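Local coordinates for protein diadenosine tetraphosphatase, putative (Trypanosoma brucei, PDB 2QJC) that probably hydrolyses diadenosine tetraphosphate or related phosphorylated substrates, as a two-manganese enzyme of the calcineurin-like phosphoesterase family, at residues 28-33 against 224-229; 22-27 against 229-234; 55-60 against 121-126; 204-209 against 220-225; 62-67 against 114-119. All coordinates share one frame; numbering follows the deposited sequence.

Contact 1: 28-33 against 224-229; sequences HGCRAQ and RCVYGG. With MN (manganese (II) ion), chain B; PO4 (phosphate ion), chain D.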
# COMPACT_ATOMS: atom_id res chain seq x y z
N HIS A 28 -0.77 -7.62 5.45
CA HIS A 28 -0.47 -9.04 5.35
C HIS A 28 -1.19 -9.90 6.39
O HIS A 28 -0.55 -10.58 7.19
CB HIS A 28 1.04 -9.27 5.45
CG HIS A 28 1.78 -9.07 4.16
ND1 HIS A 28 1.49 -9.79 3.02
CD2 HIS A 28 2.81 -8.25 3.84
CE1 HIS A 28 2.31 -9.42 2.05
NE2 HIS A 28 3.12 -8.49 2.52
N GLY A 29 -2.52 -9.86 6.38
CA GLY A 29 -3.30 -10.66 7.31
C GLY A 29 -3.13 -10.43 8.81
O GLY A 29 -3.59 -11.25 9.60
N CYS A 30 -2.46 -9.35 9.21
CA CYS A 30 -2.29 -9.07 10.64
C CYS A 30 -3.44 -8.22 11.17
O CYS A 30 -3.27 -7.04 11.51
CB CYS A 30 -0.96 -8.36 10.89
SG CYS A 30 0.51 -9.35 10.52
N ARG A 31 -4.62 -8.84 11.25
CA ARG A 31 -5.84 -8.17 11.71
C ARG A 31 -5.75 -7.58 13.12
O ARG A 31 -6.15 -6.44 13.35
CB ARG A 31 -7.03 -9.14 11.67
CG ARG A 31 -8.39 -8.44 11.69
CD ARG A 31 -9.44 -9.25 12.42
NE ARG A 31 -9.10 -9.40 13.83
CZ ARG A 31 -8.70 -10.54 14.39
NH1 ARG A 31 -8.58 -11.64 13.66
NH2 ARG A 31 -8.42 -10.59 15.69
N ALA A 32 -5.24 -8.36 14.06
CA ALA A 32 -5.11 -7.88 15.43
C ALA A 32 -4.33 -6.57 15.44
O ALA A 32 -4.73 -5.61 16.11
CB ALA A 32 -4.40 -8.92 16.30
N GLN A 33 -3.23 -6.55 14.69
CA GLN A 33 -2.37 -5.38 14.58
C GLN A 33 -3.09 -4.18 13.96
O GLN A 33 -2.87 -3.04 14.37
CB GLN A 33 -1.13 -5.72 13.74
CG GLN A 33 -0.07 -6.55 14.46
CD GLN A 33 -0.59 -7.89 14.96
OE1 GLN A 33 -1.22 -8.65 14.22
NE2 GLN A 33 -0.31 -8.19 16.23
N ARG A 224 7.44 -3.54 8.25
CA ARG A 224 7.52 -4.99 8.48
C ARG A 224 6.60 -5.59 9.53
O ARG A 224 7.01 -6.50 10.26
CB ARG A 224 8.95 -5.37 8.87
CG ARG A 224 10.03 -4.60 8.18
CD ARG A 224 11.29 -4.61 9.02
NE ARG A 224 12.44 -4.60 8.14
CZ ARG A 224 13.31 -5.60 8.03
NH1 ARG A 224 13.17 -6.70 8.76
NH2 ARG A 224 14.28 -5.51 7.13
N CYS A 225 5.36 -5.13 9.61
CA CYS A 225 4.43 -5.66 10.61
C CYS A 225 4.38 -7.19 10.72
O CYS A 225 4.54 -7.75 11.80
CB CYS A 225 3.02 -5.12 10.34
SG CYS A 225 1.76 -5.89 11.38
N VAL A 226 4.16 -7.87 9.59
CA VAL A 226 4.07 -9.33 9.58
C VAL A 226 5.36 -10.08 9.92
O VAL A 226 5.32 -11.25 10.29
CB VAL A 226 3.56 -9.85 8.21
CG1 VAL A 226 4.62 -9.63 7.14
CG2 VAL A 226 3.19 -11.33 8.32
N TYR A 227 6.49 -9.41 9.79
CA TYR A 227 7.78 -10.02 10.08
C TYR A 227 8.22 -9.74 11.52
O TYR A 227 9.36 -10.01 11.90
CB TYR A 227 8.85 -9.48 9.13
CG TYR A 227 8.58 -9.70 7.66
CD1 TYR A 227 8.76 -10.96 7.07
CD2 TYR A 227 8.19 -8.64 6.84
CE1 TYR A 227 8.58 -11.14 5.70
CE2 TYR A 227 8.01 -8.81 5.48
CZ TYR A 227 8.20 -10.05 4.91
OH TYR A 227 8.05 -10.19 3.55
N GLY A 228 7.31 -9.17 12.32
CA GLY A 228 7.63 -8.87 13.71
C GLY A 228 8.12 -7.45 13.95
O GLY A 228 8.65 -7.15 15.02
N GLY A 229 7.93 -6.57 12.97
CA GLY A 229 8.36 -5.19 13.10
C GLY A 229 7.31 -4.27 13.70
O GLY A 229 7.20 -4.16 14.93
MN MN B . 4.29 -6.62 1.41
P PO4 D . 7.02 -8.06 -0.07
O1 PO4 D . 7.39 -8.07 1.51
O2 PO4 D . 8.11 -7.18 -0.81
O3 PO4 D . 7.04 -9.52 -0.59
O4 PO4 D . 5.61 -7.41 -0.25
O HOH W 1 5.89 -6.43 2.98
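H28 and V226 meet through their beta carbons, 3.8 Å from H28 CB to V226 CB, and V226 CG1 lies obliquely to the imidazole. C30 SG rests on V226 CA at 3.7 Å. C225 SG lies against the start of the helix, 3.6 Å from Q33 CG and 3.7 Å from C30 CB; small, polarisable thiols suit this buried seam. C225 SG gets there by standing anti to the backbone N (chi1 172°).

Beyond this packing the H28 ring reaches manganese, NE2 lying 2.5 Å from the ion. ND1 is hydrogen-bonded to V57 O, so the ring is held at both nitrogens and its rotation is fixed. From the facing segment, Y227 OH donates to phosphate O1 at 3.0 Å, while phosphate O4 and a water also bind the ion; the water donates to O1. H82 and R162 hold the same phosphate. Behind Y227, R224 O accepts from Y227 N and G229 N on opposite faces of its plane, closing the turn that carries residues 225-227.

Residues 28-33 lead from strand 21-24 into helix 31-41, and 224-229 link strand 218-220 to strand 230-236, whose L231 touches both Q33 and C225, with W247 against C30 and V226.

Contact 2: 22-27 against 229-234; sequences IIVGDI and GRLSAA. With MN (manganese (II) ion), chain B.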
# COMPACT_ATOMS: atom_id res chain seq x y z
N ILE A 22 -6.30 8.50 6.89
CA ILE A 22 -5.35 7.58 7.49
C ILE A 22 -4.90 6.54 6.46
O ILE A 22 -5.71 5.80 5.91
CB ILE A 22 -5.99 6.89 8.72
CG1 ILE A 22 -6.32 7.96 9.77
CG2 ILE A 22 -5.05 5.86 9.31
CD1 ILE A 22 -7.13 7.45 10.92
N ILE A 23 -3.60 6.52 6.19
CA ILE A 23 -3.02 5.61 5.21
C ILE A 23 -2.13 4.61 5.94
O ILE A 23 -1.18 4.99 6.64
CB ILE A 23 -2.21 6.40 4.16
CG1 ILE A 23 -3.10 7.49 3.56
CG2 ILE A 23 -1.69 5.46 3.07
CD1 ILE A 23 -2.38 8.46 2.64
N VAL A 24 -2.44 3.32 5.77
CA VAL A 24 -1.70 2.25 6.45
C VAL A 24 -0.81 1.37 5.58
O VAL A 24 -1.13 1.11 4.42
CB VAL A 24 -2.70 1.37 7.28
CG1 VAL A 24 -3.85 0.93 6.40
CG2 VAL A 24 -1.98 0.15 7.86
N GLY A 25 0.31 0.95 6.15
CA GLY A 25 1.28 0.12 5.45
C GLY A 25 0.85 -1.33 5.27
O GLY A 25 -0.28 -1.70 5.61
N ASP A 26 1.76 -2.15 4.74
CA ASP A 26 1.46 -3.57 4.47
C ASP A 26 0.87 -4.28 5.68
O ASP A 26 1.51 -4.40 6.72
CB ASP A 26 2.74 -4.29 3.99
CG ASP A 26 3.29 -3.72 2.69
OD1 ASP A 26 3.39 -2.48 2.56
OD2 ASP A 26 3.65 -4.52 1.78
N ILE A 27 -0.36 -4.77 5.53
CA ILE A 27 -1.06 -5.48 6.61
C ILE A 27 -0.77 -6.99 6.62
O ILE A 27 -0.55 -7.58 7.68
CB ILE A 27 -2.58 -5.24 6.53
CG1 ILE A 27 -2.88 -3.74 6.70
CG2 ILE A 27 -3.28 -6.00 7.64
CD1 ILE A 27 -4.30 -3.33 6.33
N GLY A 229 7.93 -6.57 12.97
CA GLY A 229 8.36 -5.19 13.10
C GLY A 229 7.31 -4.27 13.70
O GLY A 229 7.20 -4.16 14.93
N ARG A 230 6.54 -3.60 12.84
CA ARG A 230 5.50 -2.67 13.27
C ARG A 230 4.54 -2.34 12.12
O ARG A 230 4.88 -2.51 10.95
CB ARG A 230 6.12 -1.36 13.78
CG ARG A 230 7.03 -1.51 15.00
CD ARG A 230 7.61 -0.17 15.42
NE ARG A 230 6.62 0.70 16.06
CZ ARG A 230 6.13 0.51 17.28
NH1 ARG A 230 6.54 -0.52 18.02
NH2 ARG A 230 5.24 1.36 17.78
N LEU A 231 3.33 -1.89 12.47
CA LEU A 231 2.33 -1.50 11.48
C LEU A 231 2.20 0.01 11.62
O LEU A 231 1.71 0.51 12.63
CB LEU A 231 0.98 -2.17 11.75
CG LEU A 231 -0.05 -2.01 10.61
CD1 LEU A 231 0.50 -2.66 9.32
CD2 LEU A 231 -1.39 -2.65 11.02
N SER A 232 2.67 0.73 10.60
CA SER A 232 2.67 2.18 10.60
C SER A 232 1.63 2.83 9.70
O SER A 232 1.20 2.25 8.70
CB SER A 232 4.05 2.69 10.19
OG SER A 232 5.06 2.03 10.92
N ALA A 233 1.23 4.04 10.07
CA ALA A 233 0.26 4.79 9.28
C ALA A 233 0.67 6.25 9.21
O ALA A 233 1.29 6.79 10.14
CB ALA A 233 -1.13 4.67 9.91
N ALA A 234 0.33 6.89 8.09
CA ALA A 234 0.58 8.31 7.88
C ALA A 234 -0.76 9.01 8.04
O ALA A 234 -1.77 8.59 7.46
CB ALA A 234 1.15 8.56 6.49
MN MN B . 4.29 -6.62 1.41
O HOH W 1 5.89 -6.43 2.98
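L231 sends CG anti to its backbone N (chi1 -170°), and V24 holds CG2 anti to its own; V24 CG2 and L231 CG thereby come within 4.0 Å, the two side chains crossing obliquely. The leucine's CD1 reaches on to D26 O, at 3.3 Å, and also lies against the CA of I27, so a branched, apolar chain covers the point where the strand gives way to the metal loop.

The backbones form an antiparallel ladder, with strand directions 146° apart. I23 and A234 make the hydrogen-bonded pair: I23 N donates to A234 O at 3.0 Å and A234 N to I23 O at 2.8 Å, both in the carbonyl plane. V24 and A233 are the next, non-hydrogen-bonded pair, and beyond them G25 N reaches S232 O at 3.0 Å, almost in line with the carbonyl. Alanine suits position 233, whose CB lies only 3.3 Å from I23 O while L37 of helix 31-41 covers that face.

Past the last bond the chain turns away, and D26 OD2 binds manganese at 2.2 Å; its OD1 accepts from H204 N, so the carboxylate is held at both oxygens, by metal and by N-H. A central strand running into Asp-X-His, here within G25 to G29 as in PPP-family phosphatases, is the first metal-binding motif of the metallophosphoesterases.

Contact 3: 55-60 against 121-126; sequences DLVNKG and TYLSQL. With MN (manganese (II) ion), chain B.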
# COMPACT_ATOMS: atom_id res chain seq x y z
N ASP A 55 -1.43 -5.29 -0.28
CA ASP A 55 -0.78 -6.43 0.36
C ASP A 55 -1.56 -6.69 1.64
O ASP A 55 -1.01 -6.70 2.75
CB ASP A 55 0.70 -6.13 0.66
CG ASP A 55 1.64 -6.71 -0.39
OD1 ASP A 55 1.17 -7.03 -1.50
OD2 ASP A 55 2.85 -6.84 -0.10
N LEU A 56 -2.86 -6.89 1.46
CA LEU A 56 -3.78 -7.15 2.56
C LEU A 56 -3.71 -8.60 3.02
O LEU A 56 -4.04 -8.91 4.17
CB LEU A 56 -5.20 -6.85 2.10
CG LEU A 56 -5.38 -5.56 1.29
CD1 LEU A 56 -6.84 -5.40 0.92
CD2 LEU A 56 -4.88 -4.38 2.12
N VAL A 57 -3.26 -9.48 2.13
CA VAL A 57 -3.20 -10.90 2.41
C VAL A 57 -1.82 -11.55 2.44
O VAL A 57 -0.78 -10.89 2.24
CB VAL A 57 -4.06 -11.68 1.39
CG1 VAL A 57 -5.41 -10.98 1.21
CG2 VAL A 57 -3.32 -11.75 0.05
N ASN A 58 -1.82 -12.86 2.68
CA ASN A 58 -0.62 -13.69 2.72
C ASN A 58 0.29 -13.41 3.92
O ASN A 58 0.35 -12.28 4.43
CB ASN A 58 0.15 -13.53 1.41
CG ASN A 58 1.07 -14.72 1.12
OD1 ASN A 58 0.78 -15.85 1.51
ND2 ASN A 58 2.15 -14.46 0.40
N LYS A 59 0.98 -14.46 4.35
CA LYS A 59 1.93 -14.42 5.48
C LYS A 59 1.30 -14.33 6.87
O LYS A 59 1.69 -15.06 7.78
CB LYS A 59 2.94 -13.28 5.31
CG LYS A 59 3.56 -13.13 3.91
CD LYS A 59 3.70 -14.47 3.18
CE LYS A 59 4.61 -15.46 3.91
NZ LYS A 59 4.77 -16.72 3.13
N GLY A 60 0.35 -13.41 7.03
CA GLY A 60 -0.30 -13.23 8.32
C GLY A 60 -1.29 -14.31 8.69
O GLY A 60 -1.68 -15.12 7.84
N THR A 121 -14.09 -10.59 -4.27
CA THR A 121 -14.76 -9.47 -4.91
C THR A 121 -14.15 -8.13 -4.49
O THR A 121 -13.93 -7.26 -5.33
CB THR A 121 -16.27 -9.47 -4.58
OG1 THR A 121 -16.88 -10.61 -5.20
CG2 THR A 121 -16.94 -8.21 -5.10
N TYR A 122 -13.88 -7.98 -3.19
CA TYR A 122 -13.29 -6.75 -2.67
C TYR A 122 -11.93 -6.49 -3.31
O TYR A 122 -11.64 -5.36 -3.72
CB TYR A 122 -13.12 -6.83 -1.15
CG TYR A 122 -12.52 -5.58 -0.53
CD1 TYR A 122 -13.33 -4.51 -0.14
CD2 TYR A 122 -11.14 -5.46 -0.38
CE1 TYR A 122 -12.76 -3.34 0.40
CE2 TYR A 122 -10.57 -4.29 0.15
CZ TYR A 122 -11.38 -3.24 0.54
OH TYR A 122 -10.81 -2.10 1.06
N LEU A 123 -11.11 -7.53 -3.39
CA LEU A 123 -9.77 -7.42 -3.97
C LEU A 123 -9.83 -7.15 -5.47
O LEU A 123 -9.01 -6.41 -6.02
CB LEU A 123 -8.98 -8.72 -3.76
CG LEU A 123 -8.63 -9.15 -2.34
CD1 LEU A 123 -7.77 -10.41 -2.39
CD2 LEU A 123 -7.88 -8.04 -1.63
N SER A 124 -10.81 -7.75 -6.12
CA SER A 124 -10.97 -7.62 -7.56
C SER A 124 -11.36 -6.22 -8.01
O SER A 124 -11.31 -5.92 -9.20
CB SER A 124 -12.02 -8.63 -8.03
OG SER A 124 -12.08 -8.68 -9.44
N GLN A 125 -11.74 -5.35 -7.08
CA GLN A 125 -12.14 -4.00 -7.44
C GLN A 125 -11.13 -2.92 -7.04
O GLN A 125 -11.39 -1.73 -7.21
CB GLN A 125 -13.51 -3.68 -6.83
CG GLN A 125 -13.55 -3.80 -5.31
CD GLN A 125 -14.97 -3.82 -4.77
OE1 GLN A 125 -15.75 -2.88 -4.99
NE2 GLN A 125 -15.32 -4.89 -4.06
N LEU A 126 -9.98 -3.33 -6.52
CA LEU A 126 -8.97 -2.37 -6.08
C LEU A 126 -8.18 -1.72 -7.22
O LEU A 126 -7.72 -2.40 -8.14
CB LEU A 126 -7.96 -3.04 -5.14
CG LEU A 126 -8.46 -3.74 -3.87
CD1 LEU A 126 -7.26 -4.23 -3.09
CD2 LEU A 126 -9.30 -2.79 -3.01
MN MN B . 4.29 -6.62 1.41
O HOH W 1 5.89 -6.43 2.98
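L56 and V57, which touch helix 117-124, follow directly on D55 in the second Gly-Asp signature of the metallophosphoesterases, the loop that supplies a ligand to both manganese ions. D55 OD2 binds one of them at 2.1 Å, while the next two side chains turn to the helix.

L56 does most of the touching. With CD1 anti to CA (chi2 -180°), that methyl extends into a group of three side chains: L123 CD2 at 3.8 Å, Y122 CE2 at 4.0 Å and L126 CD1 at 4.2 Å. It meets the tyrosine ring at its edge, near the ring plane, the two side chains crossing at about a right angle, whereas L56 and L123 slide past each other in opposite directions. V57 CG1 adds a looser contact with L123 CD1 at 4.3 Å. The Y122 hydroxyl is bonded to A75 O.

No hydrogen bond joins the segments. Several polar atoms of the loop find partners outside them: D55 OD1 in H82 N, and D55 N and L56 N in the carboxylate of D83. Dispersion between methyls and one aromatic edge thus backs the loop from behind, while directional bonds and the metal set the position of D55.

Contact 4: 204-209 against 220-225; sequences HDARRG and GLDSRC. With MN (manganese (II) ion), chain C.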
# COMPACT_ATOMS: atom_id res chain seq x y z
N HIS A 204 5.17 -1.88 0.41
CA HIS A 204 5.91 -2.90 -0.35
C HIS A 204 7.34 -3.31 0.04
O HIS A 204 7.61 -4.50 0.26
CB HIS A 204 5.92 -2.50 -1.84
CG HIS A 204 6.70 -3.43 -2.72
ND1 HIS A 204 6.39 -4.77 -2.86
CD2 HIS A 204 7.76 -3.21 -3.54
CE1 HIS A 204 7.22 -5.33 -3.72
NE2 HIS A 204 8.06 -4.41 -4.15
N ASP A 205 8.25 -2.34 0.11
CA ASP A 205 9.68 -2.57 0.38
C ASP A 205 10.05 -2.83 1.85
O ASP A 205 10.76 -2.02 2.47
CB ASP A 205 10.48 -1.37 -0.16
CG ASP A 205 11.97 -1.69 -0.37
OD1 ASP A 205 12.71 -0.80 -0.85
OD2 ASP A 205 12.42 -2.82 -0.07
N ALA A 206 9.61 -3.96 2.39
CA ALA A 206 9.90 -4.33 3.78
C ALA A 206 11.40 -4.37 4.07
O ALA A 206 11.83 -4.09 5.19
CB ALA A 206 9.27 -5.70 4.10
N ARG A 207 12.21 -4.71 3.07
CA ARG A 207 13.66 -4.77 3.27
C ARG A 207 14.25 -3.46 3.80
O ARG A 207 15.25 -3.47 4.51
CB ARG A 207 14.38 -5.09 1.97
CG ARG A 207 14.00 -6.41 1.36
CD ARG A 207 14.78 -6.59 0.10
NE ARG A 207 14.22 -7.67 -0.69
CZ ARG A 207 14.59 -7.93 -1.93
NH1 ARG A 207 15.52 -7.19 -2.51
NH2 ARG A 207 14.02 -8.93 -2.60
N ARG A 208 13.64 -2.34 3.43
CA ARG A 208 14.13 -1.04 3.86
C ARG A 208 13.42 -0.46 5.07
O ARG A 208 13.85 0.55 5.62
CB ARG A 208 14.05 -0.05 2.70
CG ARG A 208 15.03 -0.33 1.57
CD ARG A 208 15.01 0.79 0.54
NE ARG A 208 16.16 0.73 -0.36
CZ ARG A 208 16.08 0.46 -1.66
NH1 ARG A 208 14.91 0.22 -2.24
NH2 ARG A 208 17.19 0.42 -2.39
N GLY A 209 12.32 -1.10 5.47
CA GLY A 209 11.58 -0.61 6.61
C GLY A 209 10.98 0.76 6.37
O GLY A 209 10.82 1.18 5.22
N GLY A 220 7.57 6.01 2.93
CA GLY A 220 7.50 4.56 2.82
C GLY A 220 7.03 3.99 4.15
O GLY A 220 7.77 4.04 5.14
N LEU A 221 5.82 3.43 4.18
CA LEU A 221 5.25 2.90 5.42
C LEU A 221 5.46 1.42 5.73
O LEU A 221 4.96 0.95 6.76
CB LEU A 221 3.75 3.17 5.46
CG LEU A 221 3.20 4.60 5.48
CD1 LEU A 221 1.68 4.58 5.25
CD2 LEU A 221 3.52 5.24 6.82
N ASP A 222 6.18 0.68 4.90
CA ASP A 222 6.32 -0.74 5.21
C ASP A 222 7.35 -1.03 6.30
O ASP A 222 8.50 -1.38 6.02
CB ASP A 222 6.64 -1.56 3.96
CG ASP A 222 6.44 -3.06 4.20
OD1 ASP A 222 6.18 -3.44 5.37
OD2 ASP A 222 6.53 -3.84 3.23
N SER A 223 6.90 -0.91 7.55
CA SER A 223 7.73 -1.16 8.73
C SER A 223 7.80 -2.63 9.16
O SER A 223 8.16 -2.93 10.31
CB SER A 223 7.24 -0.28 9.90
OG SER A 223 5.83 -0.34 10.06
N ARG A 224 7.44 -3.54 8.25
CA ARG A 224 7.52 -4.99 8.48
C ARG A 224 6.60 -5.59 9.53
O ARG A 224 7.01 -6.50 10.26
CB ARG A 224 8.95 -5.37 8.87
CG ARG A 224 10.03 -4.60 8.18
CD ARG A 224 11.29 -4.61 9.02
NE ARG A 224 12.44 -4.60 8.14
CZ ARG A 224 13.31 -5.60 8.03
NH1 ARG A 224 13.17 -6.70 8.76
NH2 ARG A 224 14.28 -5.51 7.13
N CYS A 225 5.36 -5.13 9.61
CA CYS A 225 4.43 -5.66 10.61
C CYS A 225 4.38 -7.19 10.72
O CYS A 225 4.54 -7.75 11.80
CB CYS A 225 3.02 -5.12 10.34
SG CYS A 225 1.76 -5.89 11.38
MN MN C . 4.60 -5.97 -2.08
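G209 and D222 bring the two loops together backbone to backbone: G209 CA lies 3.2 Å from D222 O in a CA-H...O contact, and the CA atoms of G209 and S223 are 4.4 Å apart. Each loop is sharply folded, with D205 and D222 at the centres of inverse gamma turns, and G209 N closes a further turn on A206 O. Glycine is apt at 209, where phi is positive (65°).

D222 is the main side chain here. With CG anti to the backbone N (chi1 -165°), OD2 comes 3.4 Å from A206 CB and 3.2 Å from H204 O, a close approach of two acceptors and not a hydrogen bond; A206 N, though near OD2, is badly angled for one. OD1 accepts from R224 N at 3.1 Å, 34° out of the carboxylate plane: an Asx turn. The first loop belongs to the dinuclear site, for H204 ND1 binds the second manganese at 2.3 Å alongside D55, N81 and H141, and H204 NE2 is held by T160 O.

The R224 guanidinium has R207 O at its edge, in plane, but the bond from NH2 is weak at 3.5 Å. R208 NH1 forms a salt bridge with D205 OD1 at 2.8 Å, and D205 OD2 pairs with R162.

Contact 5: 62-67 against 114-119; sequences DSFGVV and SIPTDV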
# COMPACT_ATOMS: atom_id res chain seq x y z
N ASP A 62 -4.58 -14.02 9.63
CA ASP A 62 -5.95 -13.86 9.16
C ASP A 62 -6.16 -12.93 7.95
O ASP A 62 -6.61 -11.79 8.10
CB ASP A 62 -6.83 -13.41 10.33
CG ASP A 62 -8.30 -13.37 9.97
OD1 ASP A 62 -8.71 -14.10 9.04
OD2 ASP A 62 -9.05 -12.62 10.64
N SER A 63 -5.85 -13.44 6.76
CA SER A 63 -6.02 -12.66 5.54
C SER A 63 -7.48 -12.28 5.30
O SER A 63 -7.78 -11.13 4.98
CB SER A 63 -5.51 -13.44 4.32
OG SER A 63 -4.12 -13.69 4.41
N PHE A 64 -8.37 -13.25 5.47
CA PHE A 64 -9.80 -13.03 5.26
C PHE A 64 -10.44 -12.00 6.19
O PHE A 64 -11.27 -11.20 5.76
CB PHE A 64 -10.54 -14.36 5.36
CG PHE A 64 -10.06 -15.41 4.38
CD1 PHE A 64 -9.49 -15.04 3.16
CD2 PHE A 64 -10.19 -16.77 4.67
CE1 PHE A 64 -9.06 -16.00 2.24
CE2 PHE A 64 -9.77 -17.74 3.76
CZ PHE A 64 -9.20 -17.35 2.54
N GLY A 65 -10.05 -12.02 7.46
CA GLY A 65 -10.60 -11.08 8.41
C GLY A 65 -10.17 -9.66 8.12
O GLY A 65 -10.94 -8.71 8.30
N VAL A 66 -8.94 -9.51 7.65
CA VAL A 66 -8.39 -8.20 7.30
C VAL A 66 -9.22 -7.54 6.22
O VAL A 66 -9.58 -6.37 6.33
CB VAL A 66 -6.93 -8.33 6.79
CG1 VAL A 66 -6.57 -7.11 5.93
CG2 VAL A 66 -5.98 -8.46 7.96
N VAL A 67 -9.51 -8.30 5.17
CA VAL A 67 -10.26 -7.79 4.04
C VAL A 67 -11.71 -7.49 4.37
O VAL A 67 -12.28 -6.52 3.86
CB VAL A 67 -10.16 -8.77 2.85
CG1 VAL A 67 -11.08 -8.35 1.72
CG2 VAL A 67 -8.71 -8.82 2.36
N SER A 114 -8.91 -21.56 -0.81
CA SER A 114 -9.86 -21.22 0.26
C SER A 114 -10.49 -19.83 0.23
O SER A 114 -11.28 -19.50 1.11
CB SER A 114 -9.19 -21.43 1.62
OG SER A 114 -8.07 -20.56 1.80
N ILE A 115 -10.16 -19.01 -0.77
CA ILE A 115 -10.71 -17.66 -0.81
C ILE A 115 -12.20 -17.57 -1.14
O ILE A 115 -12.66 -18.04 -2.19
CB ILE A 115 -9.92 -16.74 -1.79
CG1 ILE A 115 -10.35 -15.28 -1.58
CG2 ILE A 115 -10.14 -17.16 -3.24
CD1 ILE A 115 -9.63 -14.29 -2.49
N PRO A 116 -12.99 -16.98 -0.23
CA PRO A 116 -14.44 -16.82 -0.40
C PRO A 116 -14.80 -15.70 -1.38
O PRO A 116 -14.01 -14.78 -1.61
CB PRO A 116 -14.93 -16.55 1.02
CG PRO A 116 -13.78 -15.82 1.64
CD PRO A 116 -12.58 -16.59 1.14
N THR A 117 -15.99 -15.80 -1.96
CA THR A 117 -16.49 -14.85 -2.94
C THR A 117 -16.38 -13.37 -2.55
O THR A 117 -15.82 -12.57 -3.30
CB THR A 117 -17.97 -15.15 -3.29
OG1 THR A 117 -18.06 -16.44 -3.90
CG2 THR A 117 -18.52 -14.10 -4.26
N ASP A 118 -16.91 -13.02 -1.38
CA ASP A 118 -16.86 -11.63 -0.94
C ASP A 118 -15.43 -11.09 -0.92
O ASP A 118 -15.15 -10.06 -1.53
CB ASP A 118 -17.52 -11.48 0.44
CG ASP A 118 -16.82 -12.27 1.52
OD1 ASP A 118 -16.52 -13.46 1.31
OD2 ASP A 118 -16.57 -11.70 2.60
N VAL A 119 -14.52 -11.80 -0.26
CA VAL A 119 -13.13 -11.38 -0.20
C VAL A 119 -12.58 -11.18 -1.62
O VAL A 119 -12.04 -10.12 -1.94
CB VAL A 119 -12.25 -12.43 0.53
CG1 VAL A 119 -10.79 -11.99 0.51
CG2 VAL A 119 -12.73 -12.60 1.96
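The F64 ring takes P116 over one face: P116 CD sits above the ring centre, 3.8 Å from the centroid and 14° off the normal, a CH-pi contact. Proline suits this place because its CD hydrogens, next to the nitrogen, are somewhat polarised. Obliquely to the ring lie S114 O, 3.3 Å from F64 CZ, the CA of I115, and V119 CG2, 4.2 Å from F64 CD1.

One turn further on, V67 takes over the contact. V67 CG1, anti to its backbone N (chi1 173°), meets V119 CG1 at 3.8 Å. Behind them Y122 and L123 continue the apolar side of V67.

D62 starts helix 63-73 as its N-cap: D62 OD1 accepts from G65 N at 2.9 Å, the donor well above the carboxylate plane. G65 has no CB, which would collide with D62 OD2, and that oxygen pairs with R31. P116 occupies the equivalent N-cap position of helix 117-124, and D118 on that helix pairs with R68. The starts of the two helices thus pack together in the helical part of the phosphoesterase domain, away from the metals, with L56 of the 55-60 loop against V66 and V67.

Of the five, contact 2 closes the longest loop, and contacts 1, 3 and 5 nest successively inside it; contact 4 is also enclosed by contact 2 but follows contact 3. Contacts 1 and 2 lie 9 Å apart between centres and share G229, joining strands 21-24 and 230-236 of one sheet to helix 31-41. Contact 4, also 9 Å from contact 2, lies where strands 199-202 and 218-220 of the second five-stranded sheet end. Contacts 3 and 5 are 8 Å apart and both use helix 117-124. Contacts 1, 2 and 3 converge on one manganese; contact 4 reaches the other, which D55 also binds, so loops from the two five-stranded sheets build the dinuclear centre.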